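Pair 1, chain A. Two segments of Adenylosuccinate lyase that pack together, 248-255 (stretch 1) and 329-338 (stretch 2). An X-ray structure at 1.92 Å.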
# COMPACT_ATOMS: atom_id res chain seq x y z
N VAL A 248 -6.73 -25.54 20.19
CA VAL A 248 -7.37 -26.38 19.19
C VAL A 248 -6.60 -27.67 18.91
O VAL A 248 -7.15 -28.76 18.98
CB VAL A 248 -7.53 -25.62 17.86
CG1 VAL A 248 -8.43 -26.39 16.90
CG2 VAL A 248 -8.07 -24.22 18.11
N PHE A 249 -5.31 -27.52 18.61
CA PHE A 249 -4.41 -28.66 18.46
C PHE A 249 -4.90 -29.75 17.50
O PHE A 249 -4.78 -30.93 17.80
CB PHE A 249 -4.05 -29.28 19.82
CG PHE A 249 -2.69 -29.91 19.86
CD1 PHE A 249 -1.62 -29.31 19.21
CD2 PHE A 249 -2.48 -31.10 20.53
CE1 PHE A 249 -0.37 -29.88 19.24
CE2 PHE A 249 -1.23 -31.68 20.56
CZ PHE A 249 -0.17 -31.07 19.91
N GLU A 250 -5.45 -29.35 16.35
CA GLU A 250 -5.96 -30.33 15.40
C GLU A 250 -4.89 -30.77 14.39
O GLU A 250 -5.00 -31.83 13.78
CB GLU A 250 -7.22 -29.78 14.71
CG GLU A 250 -8.42 -29.70 15.66
CD GLU A 250 -9.70 -29.15 15.03
OE1 GLU A 250 -9.69 -28.83 13.81
OE2 GLU A 250 -10.71 -29.03 15.76
N VAL A 251 -3.84 -29.95 14.23
CA VAL A 251 -2.70 -30.33 13.40
C VAL A 251 -1.40 -29.87 14.06
O VAL A 251 -1.43 -29.05 14.97
CB VAL A 251 -2.73 -29.64 12.01
CG1 VAL A 251 -4.06 -29.88 11.30
CG2 VAL A 251 -2.49 -28.14 12.15
N TYR A 252 -0.27 -30.42 13.62
CA TYR A 252 1.02 -29.80 13.95
C TYR A 252 1.98 -29.94 12.77
O TYR A 252 1.87 -30.88 11.98
CB TYR A 252 1.62 -30.35 15.25
CG TYR A 252 2.00 -31.83 15.29
CD1 TYR A 252 1.15 -32.77 15.86
CD2 TYR A 252 3.23 -32.27 14.80
CE1 TYR A 252 1.50 -34.11 15.93
CE2 TYR A 252 3.58 -33.61 14.85
CZ TYR A 252 2.72 -34.52 15.42
OH TYR A 252 3.08 -35.85 15.48
N GLU A 253 2.89 -28.98 12.64
CA GLU A 253 3.91 -29.05 11.59
C GLU A 253 4.86 -30.19 11.89
O GLU A 253 5.35 -30.32 13.02
CB GLU A 253 4.65 -27.72 11.44
CG GLU A 253 3.80 -26.60 10.82
CD GLU A 253 4.53 -25.27 10.68
OE1 GLU A 253 5.74 -25.19 11.03
OE2 GLU A 253 3.90 -24.29 10.22
N GLY A 254 5.12 -31.03 10.89
CA GLY A 254 5.94 -32.22 11.10
C GLY A 254 7.42 -31.89 11.17
O GLY A 254 7.84 -30.77 10.88
N PHE A 255 8.22 -32.87 11.56
CA PHE A 255 9.66 -32.67 11.64
C PHE A 255 10.41 -33.82 10.99
O PHE A 255 11.64 -33.79 10.88
CB PHE A 255 10.13 -32.48 13.09
CG PHE A 255 9.02 -32.52 14.11
CD1 PHE A 255 8.43 -33.72 14.47
CD2 PHE A 255 8.59 -31.35 14.73
CE1 PHE A 255 7.42 -33.76 15.42
CE2 PHE A 255 7.58 -31.38 15.67
CZ PHE A 255 6.99 -32.58 16.02
N ASN A 329 6.15 -28.20 1.21
CA ASN A 329 6.75 -29.18 2.11
C ASN A 329 6.02 -29.20 3.45
O ASN A 329 5.84 -30.25 4.06
CB ASN A 329 8.24 -28.90 2.30
CG ASN A 329 9.05 -29.20 1.05
OD1 ASN A 329 8.79 -30.17 0.33
ND2 ASN A 329 10.06 -28.36 0.80
N THR A 330 5.60 -28.03 3.91
CA THR A 330 4.84 -27.91 5.16
C THR A 330 3.49 -28.63 5.06
O THR A 330 3.07 -29.32 5.99
CB THR A 330 4.65 -26.43 5.55
OG1 THR A 330 5.92 -25.86 5.90
CG2 THR A 330 3.72 -26.30 6.75
N ILE A 331 2.80 -28.48 3.93
CA ILE A 331 1.56 -29.22 3.72
C ILE A 331 1.83 -30.73 3.68
O ILE A 331 1.15 -31.51 4.36
CB ILE A 331 0.85 -28.78 2.42
CG1 ILE A 331 0.40 -27.32 2.52
CG2 ILE A 331 -0.33 -29.70 2.12
CD1 ILE A 331 -0.63 -27.06 3.61
N ASP A 332 2.81 -31.16 2.88
CA ASP A 332 3.14 -32.59 2.82
C ASP A 332 3.42 -33.18 4.19
O ASP A 332 3.00 -34.31 4.47
CB ASP A 332 4.37 -32.85 1.93
CG ASP A 332 4.11 -32.61 0.46
OD1 ASP A 332 2.92 -32.62 0.07
OD2 ASP A 332 5.09 -32.43 -0.30
N ASN A 333 4.13 -32.44 5.03
CA ASN A 333 4.61 -32.99 6.29
C ASN A 333 3.68 -32.71 7.47
O ASN A 333 3.93 -33.18 8.58
CB ASN A 333 6.03 -32.50 6.59
CG ASN A 333 7.05 -33.03 5.59
OD1 ASN A 333 6.95 -34.17 5.14
ND2 ASN A 333 8.02 -32.20 5.23
N LEU A 334 2.63 -31.94 7.23
CA LEU A 334 1.66 -31.60 8.28
C LEU A 334 1.06 -32.87 8.90
O LEU A 334 0.67 -33.79 8.17
CB LEU A 334 0.53 -30.73 7.68
CG LEU A 334 -0.44 -30.05 8.65
CD1 LEU A 334 0.32 -29.03 9.50
CD2 LEU A 334 -1.58 -29.36 7.90
N VAL A 335 1.00 -32.94 10.23
CA VAL A 335 0.39 -34.09 10.89
C VAL A 335 -1.04 -33.71 11.27
O VAL A 335 -1.26 -32.75 12.00
CB VAL A 335 1.18 -34.54 12.13
CG1 VAL A 335 0.46 -35.68 12.85
CG2 VAL A 335 2.59 -34.99 11.72
N VAL A 336 -2.01 -34.46 10.75
CA VAL A 336 -3.42 -34.19 11.02
C VAL A 336 -3.89 -35.11 12.17
O VAL A 336 -3.74 -36.34 12.10
CB VAL A 336 -4.28 -34.38 9.76
CG1 VAL A 336 -5.75 -34.16 10.07
CG2 VAL A 336 -3.83 -33.42 8.65
N GLN A 337 -4.42 -34.52 13.23
CA GLN A 337 -4.75 -35.33 14.42
C GLN A 337 -6.22 -35.71 14.44
O GLN A 337 -7.05 -35.04 15.06
CB GLN A 337 -4.32 -34.63 15.71
CG GLN A 337 -2.85 -34.25 15.72
CD GLN A 337 -2.32 -33.98 17.10
OE1 GLN A 337 -1.59 -34.79 17.66
NE2 GLN A 337 -2.68 -32.83 17.67
N ARG A 338 -6.53 -36.79 13.74
CA ARG A 338 -7.91 -37.15 13.46
C ARG A 338 -8.79 -37.33 14.69
O ARG A 338 -9.92 -36.83 14.72
CB ARG A 338 -7.97 -38.43 12.63
CG ARG A 338 -9.39 -38.84 12.35
CD ARG A 338 -9.47 -40.02 11.43
NE ARG A 338 -10.84 -40.19 10.96
CZ ARG A 338 -11.18 -40.90 9.90
NH1 ARG A 338 -10.25 -41.52 9.19
NH2 ARG A 338 -12.46 -40.98 9.55
O HOH W 1 4.51 -29.61 8.43

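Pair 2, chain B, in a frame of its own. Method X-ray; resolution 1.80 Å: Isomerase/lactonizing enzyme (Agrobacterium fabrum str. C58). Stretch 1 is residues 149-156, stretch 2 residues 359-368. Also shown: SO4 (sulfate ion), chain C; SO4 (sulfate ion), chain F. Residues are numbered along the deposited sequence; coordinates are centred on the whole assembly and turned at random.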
# COMPACT_ATOMS: atom_id res chain seq x y z
N GLY B 149 24.25 -7.63 18.74
CA GLY B 149 24.39 -6.25 18.33
C GLY B 149 25.09 -5.43 19.38
O GLY B 149 25.27 -5.88 20.52
N VAL B 150 25.46 -4.22 18.99
CA VAL B 150 26.07 -3.25 19.91
C VAL B 150 25.02 -2.78 20.94
O VAL B 150 23.80 -3.01 20.78
CB VAL B 150 26.70 -2.06 19.14
CG1 VAL B 150 27.76 -2.56 18.17
CG2 VAL B 150 25.63 -1.24 18.35
N ASP B 151 25.47 -2.13 22.01
CA ASP B 151 24.54 -1.66 23.04
C ASP B 151 24.37 -0.16 23.03
O ASP B 151 23.63 0.38 23.86
CB ASP B 151 24.98 -2.12 24.42
CG ASP B 151 25.11 -3.61 24.53
OD1 ASP B 151 24.22 -4.33 24.04
OD2 ASP B 151 26.13 -4.07 25.09
N SER B 152 25.06 0.52 22.11
CA SER B 152 24.92 1.95 21.94
C SER B 152 25.32 2.32 20.53
O SER B 152 26.09 1.59 19.89
CB SER B 152 25.76 2.74 23.00
OG SER B 152 27.16 2.55 22.80
N PHE B 153 24.80 3.44 20.04
CA PHE B 153 25.25 4.00 18.76
C PHE B 153 24.86 5.46 18.66
O PHE B 153 24.07 5.94 19.49
CB PHE B 153 24.71 3.18 17.54
CG PHE B 153 23.25 2.80 17.63
CD1 PHE B 153 22.25 3.77 17.51
CD2 PHE B 153 22.88 1.47 17.80
CE1 PHE B 153 20.90 3.41 17.56
CE2 PHE B 153 21.54 1.10 17.83
CZ PHE B 153 20.55 2.07 17.72
N PRO B 154 25.44 6.20 17.69
CA PRO B 154 25.16 7.63 17.59
C PRO B 154 23.70 7.99 17.33
O PRO B 154 22.97 7.25 16.67
CB PRO B 154 26.04 8.06 16.40
CG PRO B 154 27.16 7.10 16.45
CD PRO B 154 26.46 5.82 16.69
N ALA B 155 23.30 9.14 17.85
CA ALA B 155 21.97 9.69 17.65
C ALA B 155 22.10 11.12 17.13
O ALA B 155 22.96 11.87 17.61
CB ALA B 155 21.20 9.66 18.96
N TYR B 156 21.29 11.49 16.14
CA TYR B 156 21.25 12.87 15.67
C TYR B 156 19.97 13.56 16.06
O TYR B 156 18.90 12.94 16.09
CB TYR B 156 21.53 13.00 14.17
CG TYR B 156 20.42 12.61 13.22
CD1 TYR B 156 19.43 13.54 12.84
CD2 TYR B 156 20.35 11.32 12.69
CE1 TYR B 156 18.43 13.20 11.96
CE2 TYR B 156 19.33 10.97 11.77
CZ TYR B 156 18.38 11.90 11.43
OH TYR B 156 17.37 11.58 10.55
N ASP B 359 17.57 4.57 26.64
CA ASP B 359 17.95 5.97 26.86
C ASP B 359 18.62 6.58 25.65
O ASP B 359 19.08 5.87 24.75
CB ASP B 359 18.83 6.12 28.13
CG ASP B 359 18.80 7.54 28.71
OD1 ASP B 359 17.92 8.37 28.33
OD2 ASP B 359 19.67 7.83 29.56
N CYS B 360 18.66 7.91 25.62
CA CYS B 360 19.51 8.62 24.69
C CYS B 360 20.12 9.81 25.42
O CYS B 360 19.39 10.62 25.98
CB CYS B 360 18.67 9.10 23.51
SG CYS B 360 19.65 9.81 22.17
N ARG B 361 21.45 9.86 25.46
CA ARG B 361 22.15 10.99 26.09
C ARG B 361 23.53 11.19 25.47
O ARG B 361 24.14 10.25 24.94
CB ARG B 361 22.21 10.83 27.62
CG ARG B 361 22.86 9.57 28.10
CD ARG B 361 22.69 9.32 29.63
NE ARG B 361 23.61 8.25 29.98
CZ ARG B 361 23.32 6.95 30.07
NH1 ARG B 361 22.08 6.50 29.90
NH2 ARG B 361 24.29 6.09 30.37
N GLU B 362 24.00 12.45 25.49
CA GLU B 362 25.33 12.82 24.96
C GLU B 362 25.57 12.29 23.56
O GLU B 362 26.63 11.72 23.24
CB GLU B 362 26.43 12.34 25.91
CG GLU B 362 27.70 13.19 25.88
CD GLU B 362 28.63 12.85 27.02
OE1 GLU B 362 28.94 11.65 27.19
OE2 GLU B 362 29.05 13.77 27.75
N GLY B 363 24.55 12.45 22.71
CA GLY B 363 24.67 12.05 21.34
C GLY B 363 24.62 10.57 21.04
O GLY B 363 25.00 10.17 19.93
N ARG B 364 24.18 9.74 22.00
CA ARG B 364 24.13 8.28 21.76
C ARG B 364 22.87 7.63 22.37
O ARG B 364 22.51 7.90 23.51
CB ARG B 364 25.35 7.53 22.32
CG ARG B 364 26.70 7.95 21.77
CD ARG B 364 27.83 7.19 22.42
NE ARG B 364 27.92 5.79 22.02
CZ ARG B 364 28.36 5.35 20.84
NH1 ARG B 364 28.78 6.18 19.89
NH2 ARG B 364 28.40 4.04 20.62
N TYR B 365 22.26 6.72 21.61
CA TYR B 365 21.26 5.81 22.16
C TYR B 365 21.94 4.76 23.00
O TYR B 365 23.00 4.26 22.62
CB TYR B 365 20.51 5.09 21.03
CG TYR B 365 19.38 5.87 20.46
CD1 TYR B 365 18.17 6.01 21.17
CD2 TYR B 365 19.48 6.46 19.20
CE1 TYR B 365 17.09 6.69 20.63
CE2 TYR B 365 18.39 7.14 18.64
CZ TYR B 365 17.20 7.25 19.38
OH TYR B 365 16.13 7.92 18.85
N HIS B 366 21.32 4.45 24.13
CA HIS B 366 21.66 3.31 24.97
C HIS B 366 20.53 2.30 25.01
O HIS B 366 19.40 2.60 25.46
CB HIS B 366 21.94 3.80 26.40
CG HIS B 366 23.14 4.69 26.49
ND1 HIS B 366 24.35 4.25 26.94
CD2 HIS B 366 23.32 5.98 26.12
CE1 HIS B 366 25.23 5.24 26.89
NE2 HIS B 366 24.63 6.30 26.38
N LEU B 367 20.83 1.08 24.57
CA LEU B 367 19.79 0.08 24.34
C LEU B 367 19.33 -0.54 25.65
O LEU B 367 20.12 -0.63 26.59
CB LEU B 367 20.32 -1.02 23.40
CG LEU B 367 20.10 -0.64 21.93
CD1 LEU B 367 20.98 0.49 21.39
CD2 LEU B 367 20.19 -1.83 21.07
N PRO B 368 18.07 -1.03 25.70
CA PRO B 368 17.59 -1.67 26.92
C PRO B 368 18.28 -3.02 27.11
O PRO B 368 18.89 -3.55 26.16
CB PRO B 368 16.09 -1.85 26.66
CG PRO B 368 15.99 -1.94 25.21
CD PRO B 368 17.04 -1.06 24.64
S SO4 C . 29.92 4.06 17.11
O1 SO4 C . 29.57 3.93 15.69
O2 SO4 C . 30.13 5.47 17.44
O3 SO4 C . 28.82 3.53 17.92
O4 SO4 C . 31.14 3.29 17.41
S SO4 F . 28.20 0.62 25.35
O1 SO4 F . 28.16 0.20 23.94
O2 SO4 F . 28.08 2.08 25.47
O3 SO4 F . 27.05 0.02 26.01
O4 SO4 F . 29.43 0.18 26.00
O HOH W 2 24.68 1.27 26.49

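Both pairs are short antiparallel strand pairings, and 14 central residues superpose with an RMSD of 0.9 Å over N, CA and C. In pair 1, Y252(A) and V335(A) form the hydrogen-bonded pair: Y252(A) N donates to V335(A) O at 3.0 Å, and V335(A) N to Y252(A) O at 2.8 Å. The matching residues of pair 2, F153(B) and Y365(B), repeat the exchange, with F153(B) N to Y365(B) O at 3.3 Å and Y365(B) N to F153(B) O at 2.9 Å. One further backbone bond is shared by both pairs: Q337(A) N reaches E250(A) O at 2.8 Å, and its counterpart L367(B) N reaches D151(B) O at 3.0 Å. Because these bonds use only main-chain atoms, the side chains are free to differ. The approaches to the second strand differ too: a helix leads into it in pair 1, whereas in pair 2 a type I' turn from R361(B) to R364(B) does so.

At the hydrogen-bonded pair both proteins place an aromatic residue on the first strand, with chi1 in the p well. V335(A) is beta-branched, which suits a strand, and its compact side chain lets CB sit over the face of the Y252(A) ring, 3.7 Å from the centroid, in a CH-pi contact. Y365(B) brings a second ring instead. The planes of F153(B) and Y365(B) meet obliquely at 59°, with F153(B) CE1 3.7 Å from Y365(B) CD2.

The position of Q337(A) and L367(B) shows two chemistries beside that aromatic residue. The amide of Q337(A) can offer a proton to a backbone carbonyl, and NE2 donates to F249(A) O at 2.8 Å while lying over one face of the F249(A) ring; its OE1 sits at the edge of the Y252(A) ring, 3.6 Å from CE1. L367(B) has no polar group to place and packs by shape, its CD1 3.7 Å from F153(B) CE2.

V251(A) and S152(B) coincide closely, yet one is greasy and the other polar. V251(A) CG2 meets L334(A) CD1 at 4.0 Å, an apolar contact suited to its buried site. In pair 2 the matching partners are S152(B) and R364(B): R364(B) NH2 donates to S152(B) OG at 2.9 Å. The long arginine folds back so that its guanidinium lies over F153(B) CA and P154(B) N, and it also binds a sulfate, probably from the crystallisation liquor, through NH2 to O3 of SO4 (chain C) at 2.8 Å.

G254(A) matches A155(B). In pair 1 an ideal CB on the glycine would lie 2.3 Å from N333(A) O, a clash, so the bare residue fits; a water accepts from G254(A) N at 2.9 Å and donates to T330(A) O at 2.8 Å. In pair 2 A155(B) N donates to G363(B) O at 2.9 Å, and the small CB of A155(B) fits 3.6 Å from both C360(B) SG and Y365(B) CD2. G363(B), with its positive phi, suits the turn.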